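Local coordinates for protein acetaldehyde dehydrogenase (Acetylating) (Geobacillus thermoglucosidasius, PDB 5J78) that probably catalyses the reversible, NAD-dependent and coenzyme A-acylating conversion of acetaldehyde to acetyl-CoA, as an acetylating member of the aldehyde dehydrogenase family, at residues 53-66 with 103-115. Numbering follows the deposited sequence.
Sequences MTQSEIDKIVESMA and VYNSIKDVKTVGI
The ring of Y104 lies against V62, E63 and A66 on the first turns of helix 55-84. A66, whose small methyl lets a ring come close, sets CB over one face, 4.0 Å from the centroid of the Y104 ring, a CH-pi contact; K108 CB lies over the opposite face, toward the rim. V62 CG1 meets the ring edge, 3.8 Å from Y104 CE1, and also touches I107 CD1. With CG anti to the backbone N (chi1 174°), Y104 stretches across to the neighbouring helix, its hydroxyl beside E63 CB and joined through a water to D59 O.

At the other end Q55, bent at chi2 (67°), lays its amide against the loop. Q55 OE1 receives a nearly straight bond from T112 N (2.8 Å, 175°) and a weak one from V113 N, while Q55 NE2 donates to T112 OG1, itself also hydrogen-bonded to K156 O. The branched V113 places CG2 3.6 Å from Q55 CA and against I58 CG1. A leucine at Q55 would probably leave T112 N without its acceptor and T112 OG1 without the amide donor. K156 NZ makes a salt bridge to D59 OD1 and a hydrogen bond to K108 O.

Two nearly antiparallel helices, with the exit loop of one tied by a glutamine to the first turn of the other, beside helix 143-156, are consistent with the helical layer of an aldehyde dehydrogenase's cofactor-binding domain.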
# COMPACT_ATOMS: atom_id res chain seq x y z
N MET A 53 -35.49 -13.54 17.24
CA MET A 53 -36.51 -14.56 16.98
C MET A 53 -36.25 -15.92 17.63
O MET A 53 -35.11 -16.26 17.96
CB MET A 53 -36.67 -14.77 15.47
CG MET A 53 -37.09 -13.53 14.74
SD MET A 53 -37.35 -13.87 12.98
CE MET A 53 -37.88 -12.26 12.43
N THR A 54 -37.31 -16.69 17.82
CA THR A 54 -37.20 -18.08 18.27
C THR A 54 -36.68 -19.02 17.19
O THR A 54 -36.71 -18.71 15.99
CB THR A 54 -38.57 -18.65 18.70
OG1 THR A 54 -39.42 -18.70 17.56
CG2 THR A 54 -39.22 -17.79 19.80
N GLN A 55 -36.21 -20.19 17.63
CA GLN A 55 -35.73 -21.22 16.74
C GLN A 55 -36.80 -21.54 15.69
O GLN A 55 -36.51 -21.65 14.50
CB GLN A 55 -35.36 -22.47 17.53
CG GLN A 55 -34.69 -23.56 16.71
CD GLN A 55 -33.31 -23.14 16.21
OE1 GLN A 55 -32.33 -23.19 16.95
NE2 GLN A 55 -33.24 -22.74 14.95
N SER A 56 -38.05 -21.65 16.13
CA SER A 56 -39.13 -22.03 15.22
C SER A 56 -39.40 -20.92 14.19
O SER A 56 -39.73 -21.21 13.05
CB SER A 56 -40.40 -22.36 16.01
OG SER A 56 -41.55 -21.77 15.41
N GLU A 57 -39.23 -19.67 14.60
CA GLU A 57 -39.43 -18.54 13.69
C GLU A 57 -38.31 -18.51 12.67
O GLU A 57 -38.56 -18.30 11.47
CB GLU A 57 -39.50 -17.23 14.46
CG GLU A 57 -40.77 -17.07 15.28
CD GLU A 57 -40.70 -15.93 16.28
OE1 GLU A 57 -39.60 -15.56 16.73
OE2 GLU A 57 -41.77 -15.38 16.64
N ILE A 58 -37.08 -18.73 13.13
CA ILE A 58 -35.94 -18.88 12.23
C ILE A 58 -36.17 -20.05 11.28
O ILE A 58 -35.97 -19.91 10.07
CB ILE A 58 -34.60 -19.10 13.02
CG1 ILE A 58 -34.27 -17.86 13.87
CG2 ILE A 58 -33.43 -19.45 12.07
CD1 ILE A 58 -33.83 -16.64 13.09
N ASP A 59 -36.56 -21.20 11.82
CA ASP A 59 -36.70 -22.39 10.98
C ASP A 59 -37.80 -22.22 9.91
O ASP A 59 -37.65 -22.72 8.80
CB ASP A 59 -36.99 -23.63 11.82
CG ASP A 59 -35.77 -24.09 12.63
OD1 ASP A 59 -34.64 -23.58 12.41
OD2 ASP A 59 -35.93 -24.98 13.47
N LYS A 60 -38.88 -21.50 10.23
CA LYS A 60 -39.90 -21.20 9.23
C LYS A 60 -39.35 -20.35 8.08
O LYS A 60 -39.66 -20.59 6.91
CB LYS A 60 -41.09 -20.48 9.87
CG LYS A 60 -42.02 -21.41 10.63
CD LYS A 60 -43.11 -20.63 11.36
CE LYS A 60 -43.91 -21.51 12.32
NZ LYS A 60 -44.85 -22.46 11.64
N ILE A 61 -38.54 -19.34 8.42
CA ILE A 61 -37.88 -18.52 7.40
C ILE A 61 -36.98 -19.38 6.50
O ILE A 61 -37.05 -19.29 5.27
CB ILE A 61 -37.06 -17.38 8.06
CG1 ILE A 61 -38.05 -16.42 8.75
CG2 ILE A 61 -36.19 -16.64 6.99
CD1 ILE A 61 -37.43 -15.44 9.70
N VAL A 62 -36.16 -20.24 7.11
CA VAL A 62 -35.22 -21.05 6.32
C VAL A 62 -35.98 -21.99 5.37
O VAL A 62 -35.58 -22.21 4.21
CB VAL A 62 -34.28 -21.85 7.24
CG1 VAL A 62 -33.41 -22.80 6.44
CG2 VAL A 62 -33.39 -20.89 8.11
N GLU A 63 -37.08 -22.54 5.88
CA GLU A 63 -37.89 -23.48 5.12
C GLU A 63 -38.52 -22.79 3.90
O GLU A 63 -38.50 -23.34 2.80
CB GLU A 63 -38.97 -24.09 6.01
CG GLU A 63 -39.98 -24.92 5.24
CD GLU A 63 -41.04 -25.50 6.14
OE1 GLU A 63 -41.69 -24.72 6.88
OE2 GLU A 63 -41.20 -26.73 6.13
N SER A 64 -39.07 -21.60 4.11
CA SER A 64 -39.66 -20.81 3.04
C SER A 64 -38.61 -20.47 1.98
O SER A 64 -38.90 -20.52 0.79
CB SER A 64 -40.28 -19.53 3.61
OG SER A 64 -40.74 -18.68 2.56
N MET A 65 -37.41 -20.12 2.42
CA MET A 65 -36.31 -19.85 1.49
C MET A 65 -36.01 -21.10 0.66
O MET A 65 -35.90 -21.04 -0.57
CB MET A 65 -35.04 -19.39 2.23
CG MET A 65 -35.13 -18.02 2.86
SD MET A 65 -33.78 -17.72 4.06
CE MET A 65 -32.35 -17.81 2.98
N ALA A 66 -35.91 -22.24 1.33
CA ALA A 66 -35.61 -23.49 0.63
C ALA A 66 -36.69 -23.81 -0.40
O ALA A 66 -36.39 -24.29 -1.51
CB ALA A 66 -35.48 -24.63 1.61
N VAL A 103 -28.64 -29.24 1.17
CA VAL A 103 -28.14 -28.28 2.14
C VAL A 103 -29.20 -27.98 3.19
O VAL A 103 -28.92 -27.98 4.38
CB VAL A 103 -27.68 -26.97 1.47
CG1 VAL A 103 -27.39 -25.90 2.49
CG2 VAL A 103 -26.46 -27.23 0.60
N TYR A 104 -30.42 -27.73 2.74
CA TYR A 104 -31.52 -27.50 3.66
C TYR A 104 -31.67 -28.65 4.66
O TYR A 104 -31.75 -28.43 5.88
CB TYR A 104 -32.82 -27.33 2.89
CG TYR A 104 -33.99 -27.24 3.83
CD1 TYR A 104 -34.17 -26.13 4.62
CD2 TYR A 104 -34.89 -28.29 3.94
CE1 TYR A 104 -35.24 -26.04 5.50
CE2 TYR A 104 -35.96 -28.22 4.81
CZ TYR A 104 -36.13 -27.08 5.59
OH TYR A 104 -37.19 -27.01 6.47
N ASN A 105 -31.74 -29.87 4.15
CA ASN A 105 -31.93 -31.03 5.00
C ASN A 105 -30.80 -31.20 6.02
O ASN A 105 -31.05 -31.65 7.13
CB ASN A 105 -32.09 -32.29 4.13
CG ASN A 105 -33.46 -32.36 3.47
OD1 ASN A 105 -34.44 -31.78 3.96
ND2 ASN A 105 -33.54 -33.08 2.36
N SER A 106 -29.58 -30.81 5.67
CA SER A 106 -28.44 -30.95 6.57
C SER A 106 -28.37 -29.88 7.66
O SER A 106 -27.57 -30.00 8.58
CB SER A 106 -27.13 -30.91 5.78
OG SER A 106 -26.82 -29.57 5.44
N ILE A 107 -29.17 -28.82 7.57
CA ILE A 107 -29.10 -27.76 8.56
C ILE A 107 -30.42 -27.54 9.29
O ILE A 107 -30.45 -26.89 10.33
CB ILE A 107 -28.64 -26.40 7.91
CG1 ILE A 107 -29.69 -25.82 6.96
CG2 ILE A 107 -27.30 -26.59 7.19
CD1 ILE A 107 -29.38 -24.40 6.43
N LYS A 108 -31.52 -28.07 8.75
CA LYS A 108 -32.83 -27.72 9.27
C LYS A 108 -33.04 -28.16 10.73
O LYS A 108 -33.77 -27.51 11.46
CB LYS A 108 -33.94 -28.32 8.40
CG LYS A 108 -34.01 -29.84 8.39
CD LYS A 108 -35.17 -30.32 7.53
CE LYS A 108 -35.51 -31.79 7.78
NZ LYS A 108 -35.20 -32.61 6.60
N ASP A 109 -32.39 -29.24 11.16
CA ASP A 109 -32.51 -29.69 12.55
C ASP A 109 -31.33 -29.23 13.45
O ASP A 109 -31.24 -29.65 14.59
CB ASP A 109 -32.64 -31.21 12.59
CG ASP A 109 -33.92 -31.71 11.90
OD1 ASP A 109 -34.94 -30.99 11.94
OD2 ASP A 109 -33.88 -32.80 11.30
N VAL A 110 -30.45 -28.36 12.96
CA VAL A 110 -29.37 -27.87 13.81
C VAL A 110 -29.88 -26.80 14.78
O VAL A 110 -30.61 -25.87 14.40
CB VAL A 110 -28.19 -27.31 12.98
CG1 VAL A 110 -27.16 -26.63 13.89
CG2 VAL A 110 -27.52 -28.42 12.17
N LYS A 111 -29.52 -26.92 16.04
CA LYS A 111 -29.88 -25.87 17.01
C LYS A 111 -28.96 -24.67 16.82
O LYS A 111 -27.75 -24.82 16.82
CB LYS A 111 -29.78 -26.40 18.44
CG LYS A 111 -30.76 -27.52 18.77
CD LYS A 111 -30.53 -28.07 20.18
CE LYS A 111 -31.62 -29.02 20.62
NZ LYS A 111 -31.40 -29.48 22.03
N THR A 112 -29.54 -23.48 16.70
CA THR A 112 -28.76 -22.25 16.49
C THR A 112 -29.22 -21.06 17.32
O THR A 112 -28.65 -19.97 17.21
CB THR A 112 -28.80 -21.82 15.01
OG1 THR A 112 -30.17 -21.62 14.60
CG2 THR A 112 -28.19 -22.88 14.14
N VAL A 113 -30.25 -21.24 18.15
CA VAL A 113 -30.77 -20.15 18.98
C VAL A 113 -30.54 -20.43 20.46
O VAL A 113 -30.88 -21.50 20.94
CB VAL A 113 -32.29 -19.91 18.79
CG1 VAL A 113 -32.78 -18.77 19.71
CG2 VAL A 113 -32.61 -19.59 17.35
N GLY A 114 -30.00 -19.45 21.18
CA GLY A 114 -29.90 -19.55 22.63
C GLY A 114 -28.93 -20.63 23.08
O GLY A 114 -27.90 -20.88 22.46
N ILE A 115 -29.29 -21.27 24.18
CA ILE A 115 -28.49 -22.33 24.76
C ILE A 115 -28.71 -23.57 23.93
O ILE A 115 -29.83 -24.07 23.85
CB ILE A 115 -28.86 -22.56 26.23
CG1 ILE A 115 -28.48 -21.31 27.03
CG2 ILE A 115 -28.18 -23.81 26.79
CD1 ILE A 115 -28.79 -21.38 28.52
O HOH W 1 -33.88 -26.40 14.69
O HOH W 2 -36.57 -25.42 8.61